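Local coordinates for protein phosphatase 2C (Toxoplasma gondii, PDB 3D8K), which probably catalyses the manganese-dependent removal of phosphate from phosphoserine and phosphothreonine residues of proteins, at residues Val35-Gly40 / Gln68-Tyr73; Asp55-Arg60 / Thr227-Ser232; Arg87-Met92 / Ala171-Ser176. All coordinates share one frame; numbering follows the deposited sequence.

Interaction 1 (Val35-Gly40 / Gln68-Tyr73); sequences VVVVEG and QNVMNY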
loop_
_atom_site.group_PDB
_atom_site.type_symbol
_atom_site.label_atom_id
_atom_site.label_comp_id
_atom_site.label_asym_id
_atom_site.label_seq_id
_atom_site.Cartn_x
_atom_site.Cartn_y
_atom_site.Cartn_z
ATOM N N VAL C 35 -32.541 -8.323 8.303
ATOM C CA VAL C 35 -31.173 -7.880 8.471
ATOM C C VAL C 35 -30.827 -7.020 7.262
ATOM O O VAL C 35 -31.315 -7.260 6.155
ATOM C CB VAL C 35 -30.220 -9.084 8.520
ATOM C CG1 VAL C 35 -28.848 -8.651 9.023
ATOM C CG2 VAL C 35 -30.809 -10.175 9.409
ATOM N N VAL C 36 -29.993 -6.006 7.465
ATOM C CA VAL C 36 -29.628 -5.148 6.347
ATOM C C VAL C 36 -28.151 -4.877 6.232
ATOM O O VAL C 36 -27.480 -4.594 7.222
ATOM C CB VAL C 36 -30.387 -3.797 6.388
ATOM C CG1 VAL C 36 -31.317 -3.780 7.582
ATOM C CG2 VAL C 36 -29.413 -2.631 6.392
ATOM N N VAL C 37 -27.661 -5.006 5.006
ATOM C CA VAL C 37 -26.272 -4.736 4.695
ATOM C C VAL C 37 -26.326 -3.291 4.241
ATOM O O VAL C 37 -26.578 -3.015 3.064
ATOM C CB VAL C 37 -25.772 -5.590 3.521
ATOM C CG1 VAL C 37 -24.282 -5.358 3.319
ATOM C CG2 VAL C 37 -26.058 -7.050 3.777
ATOM N N VAL C 38 -26.119 -2.374 5.180
ATOM C CA VAL C 38 -26.165 -0.948 4.871
ATOM C C VAL C 38 -25.168 -0.540 3.801
ATOM O O VAL C 38 -25.446 0.341 3.006
ATOM C CB VAL C 38 -25.883 -0.092 6.108
ATOM C CG1 VAL C 38 -26.428 1.326 5.890
ATOM C CG2 VAL C 38 -26.483 -0.754 7.338
ATOM N N GLU C 39 -24.013 -1.193 3.781
ATOM C CA GLU C 39 -22.987 -0.889 2.800
ATOM C C GLU C 39 -21.895 -1.952 2.787
ATOM O O GLU C 39 -21.534 -2.496 3.827
ATOM C CB GLU C 39 -22.367 0.477 3.111
ATOM C CG GLU C 39 -21.005 0.706 2.467
ATOM C CD GLU C 39 -21.018 1.783 1.411
ATOM O OE1 GLU C 39 -21.669 1.571 0.370
ATOM O OE2 GLU C 39 -20.374 2.835 1.624
ATOM N N GLY C 40 -21.377 -2.232 1.599
ATOM C CA GLY C 40 -20.319 -3.211 1.432
ATOM C C GLY C 40 -19.484 -2.811 0.228
ATOM O O GLY C 40 -19.938 -1.999 -0.592
ATOM N N GLN C 68 -24.743 -12.406 6.283
ATOM C CA GLN C 68 -23.339 -12.606 6.624
ATOM C C GLN C 68 -22.568 -13.504 5.648
ATOM O O GLN C 68 -21.381 -13.754 5.832
ATOM C CB GLN C 68 -23.213 -13.129 8.058
ATOM C CG GLN C 68 -23.894 -14.457 8.335
ATOM C CD GLN C 68 -24.405 -14.549 9.773
ATOM O OE1 GLN C 68 -24.935 -15.584 10.196
ATOM N NE2 GLN C 68 -24.260 -13.455 10.526
ATOM N N ASN C 69 -23.233 -13.961 4.593
ATOM C CA ASN C 69 -22.591 -14.812 3.598
ATOM C C ASN C 69 -22.674 -14.241 2.191
ATOM O O ASN C 69 -22.037 -14.753 1.277
ATOM C CB ASN C 69 -23.236 -16.198 3.585
ATOM C CG ASN C 69 -22.804 -17.053 4.751
ATOM O OD1 ASN C 69 -21.630 -17.398 4.877
ATOM N ND2 ASN C 69 -23.749 -17.398 5.618
ATOM N N VAL C 70 -23.451 -13.181 2.009
ATOM C CA VAL C 70 -23.619 -12.629 0.677
ATOM C C VAL C 70 -22.385 -12.004 0.016
ATOM O O VAL C 70 -22.152 -12.203 -1.186
ATOM C CB VAL C 70 -24.794 -11.632 0.634
ATOM C CG1 VAL C 70 -24.462 -10.370 1.408
ATOM C CG2 VAL C 70 -25.138 -11.337 -0.812
HETATM N N MSE C 71 -21.594 -11.255 0.779
HETATM C CA MSE C 71 -20.399 -10.644 0.215
HETATM C C MSE C 71 -19.380 -11.728 -0.205
HETATM O O MSE C 71 -18.473 -11.469 -1.010
HETATM C CB MSE C 71 -19.797 -9.664 1.219
HETATM C CG MSE C 71 -20.700 -8.473 1.535
HETATM SE SE MSE C 71 -21.032 -7.325 -0.032
HETATM C CE MSE C 71 -22.975 -7.534 -0.023
ATOM N N ASN C 72 -19.540 -12.944 0.327
ATOM C CA ASN C 72 -18.659 -14.055 -0.042
ATOM C C ASN C 72 -18.965 -14.400 -1.492
ATOM O O ASN C 72 -18.067 -14.552 -2.315
ATOM C CB ASN C 72 -18.938 -15.298 0.810
ATOM C CG ASN C 72 -18.261 -15.254 2.165
ATOM O OD1 ASN C 72 -18.568 -16.062 3.054
ATOM N ND2 ASN C 72 -17.334 -14.317 2.332
ATOM N N TYR C 73 -20.248 -14.536 -1.796
ATOM C CA TYR C 73 -20.658 -14.866 -3.139
ATOM C C TYR C 73 -20.471 -13.685 -4.080
ATOM O O TYR C 73 -19.940 -13.841 -5.172
ATOM C CB TYR C 73 -22.114 -15.325 -3.139
ATOM C CG TYR C 73 -22.320 -16.606 -2.362
ATOM C CD1 TYR C 73 -22.235 -16.620 -0.965
ATOM C CD2 TYR C 73 -22.553 -17.820 -3.023
ATOM C CE1 TYR C 73 -22.373 -17.805 -0.250
ATOM C CE2 TYR C 73 -22.693 -19.010 -2.313
ATOM C CZ TYR C 73 -22.601 -18.992 -0.929
ATOM O OH TYR C 73 -22.743 -20.156 -0.222
#
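Val37 meets Val70 and Met71 where a strand of the PP2C beta sandwich packs under one of its flanking helices. Strand 35-41 belongs to a six-stranded antiparallel sheet. Helix 61-74 lies over the face that carries Val37. The local axes approach to 10.0 Å and their directions differ by 50°. No hydrogen bond joins the segments, and the contact is buried and apolar.

Val37 divides its two methyls between two helix residues. CG1 is anti to the backbone N (chi1 -175°) and reaches the terminal methyl of Met71. The separation is 4.2 Å from Val37 CG1 to Met71 CE. CG2 lies beside the backbone N and faces Val70, with Val37 CG2 4.4 Å from Val70 CG1. The valine is thus shared by consecutive residues of the helix.

Met71 is a selenomethionine. Its chain leaves the helix with CG beside the backbone N, then bends at chi2 (-64°) and again at chi3. These bends turn the tip along the sheet, and the Met71 and Val37 side chains lie alongside each other, pointing opposite ways. Val50 of the adjacent strand 48-55 also touches Met71, while Ala52 touches Val37. Further along the strand, the selenium passes over backbone, with Met71 SE 4.4 Å from Gly40 CA.

Interaction 2 (Asp55-Arg60 / Thr227-Ser232); sequences DGFQGR and TRAFGS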
loop_
_atom_site.group_PDB
_atom_site.type_symbol
_atom_site.label_atom_id
_atom_site.label_comp_id
_atom_site.label_asym_id
_atom_site.label_seq_id
_atom_site.Cartn_x
_atom_site.Cartn_y
_atom_site.Cartn_z
ATOM N N ASP C 55 -35.437 -9.842 4.416
ATOM C CA ASP C 55 -36.604 -9.893 5.280
ATOM C C ASP C 55 -37.071 -11.342 5.385
ATOM O O ASP C 55 -37.614 -11.904 4.431
ATOM C CB ASP C 55 -37.711 -8.991 4.716
ATOM C CG ASP C 55 -38.934 -8.958 5.599
ATOM O OD1 ASP C 55 -38.759 -8.934 6.839
ATOM O OD2 ASP C 55 -40.063 -8.951 5.061
ATOM N N GLY C 56 -36.856 -11.941 6.553
ATOM C CA GLY C 56 -37.219 -13.336 6.746
ATOM C C GLY C 56 -38.590 -13.661 7.310
ATOM O O GLY C 56 -39.078 -12.982 8.214
ATOM N N PHE C 57 -39.231 -14.699 6.777
ATOM C CA PHE C 57 -40.534 -15.075 7.304
ATOM C C PHE C 57 -40.418 -16.128 8.391
ATOM O O PHE C 57 -39.859 -17.216 8.196
ATOM C CB PHE C 57 -41.507 -15.541 6.220
ATOM C CG PHE C 57 -40.867 -16.205 5.053
ATOM C CD1 PHE C 57 -40.197 -15.455 4.087
ATOM C CD2 PHE C 57 -41.012 -17.576 4.863
ATOM C CE1 PHE C 57 -39.690 -16.052 2.942
ATOM C CE2 PHE C 57 -40.510 -18.189 3.725
ATOM C CZ PHE C 57 -39.848 -17.427 2.757
ATOM N N GLN C 58 -40.954 -15.752 9.550
ATOM C CA GLN C 58 -40.938 -16.560 10.753
ATOM C C GLN C 58 -39.618 -17.283 10.956
ATOM O O GLN C 58 -39.470 -18.490 10.718
ATOM C CB GLN C 58 -42.152 -17.481 10.758
ATOM C CG GLN C 58 -43.438 -16.661 10.896
ATOM C CD GLN C 58 -43.236 -15.376 11.728
ATOM O OE1 GLN C 58 -42.519 -14.457 11.312
ATOM N NE2 GLN C 58 -43.864 -15.316 12.903
ATOM N N GLY C 59 -38.663 -16.474 11.411
ATOM C CA GLY C 59 -37.316 -16.925 11.663
ATOM C C GLY C 59 -36.332 -15.905 11.111
ATOM O O GLY C 59 -36.548 -15.342 10.031
ATOM N N ARG C 60 -35.254 -15.656 11.849
ATOM C CA ARG C 60 -34.252 -14.707 11.400
ATOM C C ARG C 60 -33.022 -15.436 10.865
ATOM O O ARG C 60 -32.168 -14.825 10.224
ATOM C CB ARG C 60 -33.842 -13.790 12.548
ATOM C CG ARG C 60 -32.951 -12.654 12.106
ATOM C CD ARG C 60 -32.606 -11.718 13.246
ATOM N NE ARG C 60 -31.558 -12.255 14.109
ATOM C CZ ARG C 60 -30.998 -11.583 15.112
ATOM N NH1 ARG C 60 -31.386 -10.344 15.378
ATOM N NH2 ARG C 60 -30.050 -12.149 15.848
ATOM N N THR C 227 -44.009 -15.050 -3.578
ATOM C CA THR C 227 -43.824 -16.041 -4.629
ATOM C C THR C 227 -42.349 -16.293 -4.943
ATOM O O THR C 227 -41.996 -17.203 -5.698
ATOM C CB THR C 227 -44.584 -15.617 -5.902
ATOM O OG1 THR C 227 -44.107 -14.346 -6.336
ATOM C CG2 THR C 227 -46.084 -15.502 -5.623
ATOM N N ARG C 228 -41.483 -15.481 -4.350
ATOM C CA ARG C 228 -40.051 -15.622 -4.556
ATOM C C ARG C 228 -39.303 -15.399 -3.258
ATOM O O ARG C 228 -39.578 -14.448 -2.520
ATOM C CB ARG C 228 -39.575 -14.660 -5.634
ATOM C CG ARG C 228 -40.055 -15.074 -7.015
ATOM C CD ARG C 228 -39.480 -14.194 -8.081
ATOM N NE ARG C 228 -39.813 -14.654 -9.420
ATOM C CZ ARG C 228 -39.431 -14.043 -10.536
ATOM N NH1 ARG C 228 -38.706 -12.936 -10.477
ATOM N NH2 ARG C 228 -39.757 -14.551 -11.717
ATOM N N ALA C 229 -38.374 -16.304 -2.966
ATOM C CA ALA C 229 -37.612 -16.208 -1.733
ATOM C C ALA C 229 -36.443 -17.188 -1.697
ATOM O O ALA C 229 -36.275 -17.984 -2.620
ATOM C CB ALA C 229 -38.546 -16.443 -0.547
ATOM N N PHE C 230 -35.648 -17.122 -0.625
ATOM C CA PHE C 230 -34.487 -17.998 -0.445
ATOM C C PHE C 230 -34.739 -19.312 0.303
ATOM O O PHE C 230 -34.176 -20.339 -0.066
ATOM C CB PHE C 230 -33.342 -17.254 0.245
ATOM C CG PHE C 230 -32.408 -16.571 -0.706
ATOM C CD1 PHE C 230 -32.334 -15.181 -0.750
ATOM C CD2 PHE C 230 -31.585 -17.314 -1.549
ATOM C CE1 PHE C 230 -31.466 -14.542 -1.609
ATOM C CE2 PHE C 230 -30.709 -16.681 -2.417
ATOM C CZ PHE C 230 -30.649 -15.285 -2.444
ATOM N N GLY C 231 -35.550 -19.308 1.350
ATOM C CA GLY C 231 -35.787 -20.572 2.037
ATOM C C GLY C 231 -36.857 -21.454 1.385
ATOM O O GLY C 231 -36.728 -21.871 0.215
ATOM N N SER C 232 -37.905 -21.734 2.164
ATOM C CA SER C 232 -39.050 -22.539 1.746
ATOM C C SER C 232 -38.699 -23.615 0.728
ATOM O O SER C 232 -39.150 -23.557 -0.412
ATOM C CB SER C 232 -40.129 -21.615 1.176
ATOM O OG SER C 232 -40.193 -20.409 1.919
#
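Two loops with PP2C signature sequences meet here through the ring of Phe57. Segment 55-60 follows strand 48-55 and begins with the Asp-Gly pair that in PP2C relatives belongs to the metal centre. Segment 227-232 carries the Arg-Ala-Phe-Gly sequence of a second family motif. Neither segment is regular helix or strand, and no hydrogen bond crosses between them.

Phe57 reaches out of its loop and presents the edge of its ring to the other segment. The methyl of Ala229 sits at this edge, near the ring plane. It spans two ring atoms: Phe57 CZ and Phe57 CE1 each lie 3.7 Å from Ala229 CB. Ser232 is also near the ring, but its hydroxyl is modelled too close for its placing to be trusted. The contact therefore rests on the Ala229 methyl, packed against the ring edge without stacking.

Backbone bonds hold the second loop in place. Ala229 pairs with Ser249, and Phe230 with Ser105. The carbonyl O of Ala229 also accepts a hydrogen bond from Lys236 NZ. In the first loop, Gly59 has a phi of 136°, in a region where a side chain would press on the preceding carbonyl. Asp55 makes a weak hydrogen bond to Asn315 through OD1.

Such a meeting of the Asp-Gly loop with the Arg-Ala-Phe-Gly loop is consistent with the active-site end of the PP2C beta sandwich.

Interaction 3 (Arg87-Met92 / Ala171-Ser176); sequences RQFERM and ASLGNS. With SO4 (sulfate ion), chain H.
Phe89 is the residue of segment 87-92 that meets the strand, and it touches both Ala171 and Leu173. Its side chain leaves helix 82-97 toward the sheet. One flank of the ring reaches the Ala171 methyl, with Phe89 CE1 3.9 Å from Ala171 CB. Phe89 CZ is equally near that methyl. The other flank meets Leu173, whose CD2 lies at the ring edge, near the ring plane. Phe89 CE2 is 3.9 Å from Leu173 CD2. In Leu173, chi1 sets CG anti to the backbone N, and the chi2 turn of 75° then brings CD2 to that edge. The ring and the leucine side chain lie flank to flank, heading opposite ways. Phe230 adds a second aromatic ring, turned only slightly against that of Phe89.

Ala171 and Leu173 are alternate residues of strand 165-173, so both side chains face the helix. Ser172 between them points away. This is the helix-on-sheet layer of the PP2C alpha-beta-beta-alpha sandwich. Here helix 82-97 covers the six-stranded sheet, and Ile109 of the neighbouring strand 106-115 touches both Phe89 and Ala171.

Two residues further on, Arg91 takes no part in this packing and meets a sulfate ion, probably taken up from the crystallisation liquor. Its side chain is stretched out as far as NE. Arg91 NH1 donates to sulfate O3 at 2.8 Å, with an angle of 134° at the hydrogen. Arg91 NH2 makes a nearly straight bond to sulfate O1 (3.2 Å, 172°) and a weak one to O3. Arg156 NE of the second subunit also binds this anion. Met92, a selenomethionine, packs against Leu66 of helix 61-74.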
loop_
_atom_site.group_PDB
_atom_site.type_symbol
_atom_site.label_atom_id
_atom_site.label_comp_id
_atom_site.label_asym_id
_atom_site.label_seq_id
_atom_site.Cartn_x
_atom_site.Cartn_y
_atom_site.Cartn_z
ATOM N N ARG C 87 -26.673 -16.080 -11.278
ATOM C CA ARG C 87 -25.881 -17.274 -11.020
ATOM C C ARG C 87 -25.480 -17.410 -9.564
ATOM O O ARG C 87 -25.466 -18.507 -9.014
ATOM C CB ARG C 87 -24.633 -17.255 -11.891
ATOM C CG ARG C 87 -23.708 -18.411 -11.656
ATOM C CD ARG C 87 -22.381 -18.182 -12.346
ATOM N NE ARG C 87 -22.506 -18.225 -13.796
ATOM C CZ ARG C 87 -22.806 -19.319 -14.479
ATOM N NH1 ARG C 87 -23.014 -20.461 -13.836
ATOM N NH2 ARG C 87 -22.890 -19.270 -15.803
ATOM N N GLN C 88 -25.162 -16.288 -8.935
ATOM C CA GLN C 88 -24.750 -16.307 -7.542
ATOM C C GLN C 88 -25.959 -16.597 -6.651
ATOM O O GLN C 88 -25.839 -17.254 -5.609
ATOM C CB GLN C 88 -24.113 -14.967 -7.180
ATOM C CG GLN C 88 -22.819 -15.091 -6.402
ATOM C CD GLN C 88 -21.834 -16.066 -7.032
ATOM O OE1 GLN C 88 -21.563 -16.016 -8.232
ATOM N NE2 GLN C 88 -21.279 -16.947 -6.215
ATOM N N PHE C 89 -27.122 -16.105 -7.066
ATOM C CA PHE C 89 -28.335 -16.349 -6.303
ATOM C C PHE C 89 -28.538 -17.850 -6.259
ATOM O O PHE C 89 -29.014 -18.388 -5.264
ATOM C CB PHE C 89 -29.543 -15.689 -6.966
ATOM C CG PHE C 89 -29.865 -14.335 -6.425
ATOM C CD1 PHE C 89 -29.007 -13.257 -6.647
ATOM C CD2 PHE C 89 -31.017 -14.136 -5.656
ATOM C CE1 PHE C 89 -29.284 -11.994 -6.106
ATOM C CE2 PHE C 89 -31.308 -12.877 -5.110
ATOM C CZ PHE C 89 -30.436 -11.804 -5.337
ATOM N N GLU C 90 -28.158 -18.515 -7.348
ATOM C CA GLU C 90 -28.296 -19.958 -7.458
ATOM C C GLU C 90 -27.475 -20.631 -6.374
ATOM O O GLU C 90 -28.002 -21.374 -5.545
ATOM C CB GLU C 90 -27.828 -20.427 -8.840
ATOM C CG GLU C 90 -27.842 -21.955 -9.042
ATOM C CD GLU C 90 -26.588 -22.647 -8.508
ATOM O OE1 GLU C 90 -26.578 -23.894 -8.422
ATOM O OE2 GLU C 90 -25.606 -21.948 -8.183
ATOM N N ARG C 91 -26.180 -20.348 -6.389
ATOM C CA ARG C 91 -25.248 -20.907 -5.428
ATOM C C ARG C 91 -25.701 -20.654 -4.004
ATOM O O ARG C 91 -25.759 -21.573 -3.196
ATOM C CB ARG C 91 -23.861 -20.305 -5.639
ATOM C CG ARG C 91 -23.342 -20.551 -7.024
ATOM C CD ARG C 91 -21.926 -20.099 -7.204
ATOM N NE ARG C 91 -21.443 -20.536 -8.506
ATOM C CZ ARG C 91 -20.229 -20.287 -8.982
ATOM N NH1 ARG C 91 -19.357 -19.597 -8.260
ATOM N NH2 ARG C 91 -19.892 -20.731 -10.185
HETATM N N MSE C 92 -26.017 -19.401 -3.700
HETATM C CA MSE C 92 -26.456 -19.048 -2.363
HETATM C C MSE C 92 -27.639 -19.907 -1.958
HETATM O O MSE C 92 -27.573 -20.623 -0.963
HETATM C CB MSE C 92 -26.851 -17.575 -2.299
HETATM C CG MSE C 92 -25.710 -16.610 -2.519
HETATM SE SE MSE C 92 -26.354 -14.766 -2.406
HETATM C CE MSE C 92 -26.700 -14.857 -0.469
ATOM N N ALA C 171 -31.339 -6.270 -7.679
ATOM C CA ALA C 171 -31.601 -7.703 -7.725
ATOM C C ALA C 171 -32.685 -7.937 -6.697
ATOM O O ALA C 171 -32.379 -8.121 -5.528
ATOM C CB ALA C 171 -30.352 -8.486 -7.351
ATOM N N SER C 172 -33.944 -7.905 -7.126
ATOM C CA SER C 172 -35.063 -8.113 -6.207
ATOM C C SER C 172 -35.616 -9.534 -6.242
ATOM O O SER C 172 -35.769 -10.136 -7.303
ATOM C CB SER C 172 -36.205 -7.127 -6.496
ATOM O OG SER C 172 -37.061 -7.600 -7.529
ATOM N N LEU C 173 -35.933 -10.046 -5.059
ATOM C CA LEU C 173 -36.474 -11.389 -4.901
ATOM C C LEU C 173 -37.329 -11.396 -3.650
ATOM O O LEU C 173 -36.832 -11.659 -2.560
ATOM C CB LEU C 173 -35.335 -12.404 -4.739
ATOM C CG LEU C 173 -35.742 -13.872 -4.653
ATOM C CD1 LEU C 173 -36.146 -14.375 -6.036
ATOM C CD2 LEU C 173 -34.585 -14.678 -4.130
ATOM N N GLY C 174 -38.611 -11.103 -3.800
ATOM C CA GLY C 174 -39.480 -11.092 -2.639
ATOM C C GLY C 174 -40.415 -9.906 -2.648
ATOM O O GLY C 174 -40.679 -9.318 -3.696
ATOM N N ASN C 175 -40.900 -9.534 -1.473
ATOM C CA ASN C 175 -41.834 -8.429 -1.366
ATOM C C ASN C 175 -41.236 -7.100 -0.918
ATOM O O ASN C 175 -41.972 -6.190 -0.545
ATOM C CB ASN C 175 -42.980 -8.818 -0.432
ATOM C CG ASN C 175 -42.495 -9.263 0.940
ATOM O OD1 ASN C 175 -41.291 -9.400 1.183
ATOM N ND2 ASN C 175 -43.436 -9.498 1.845
ATOM N N SER C 176 -39.917 -6.968 -0.944
ATOM C CA SER C 176 -39.323 -5.695 -0.547
ATOM C C SER C 176 -39.454 -4.732 -1.713
ATOM O O SER C 176 -39.677 -5.152 -2.853
ATOM C CB SER C 176 -37.853 -5.862 -0.159
ATOM O OG SER C 176 -37.736 -6.452 1.125
HETATM S S SO4 H . -16.586 -18.908 -10.864
HETATM O O1 SO4 H . -17.068 -20.072 -11.618
HETATM O O2 SO4 H . -15.965 -17.949 -11.781
HETATM O O3 SO4 H . -17.721 -18.281 -10.178
HETATM O O4 SO4 H . -15.580 -19.322 -9.879
#

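From the N terminus, strand segment 35-40 comes first, then loop segment 55-60. Segment 68-73 closes interaction 1 and sets helix 61-74 on the six-stranded sheet. Interaction 2 has opened by then, so interactions 1 and 2 cross along the chain. Helix segment 87-92 follows and is met by 171-176, which closes interaction 3. Only later does 227-232 close interaction 2, whose loop therefore encloses interaction 3. Interactions 1 and 3 run in series and place successive helices on the same sheet. Tyr73 packs on Met92 between those helices. Arg228 packs on Leu173, joining interactions 2 and 3, and Val35 touches Arg60 between 1 and 2.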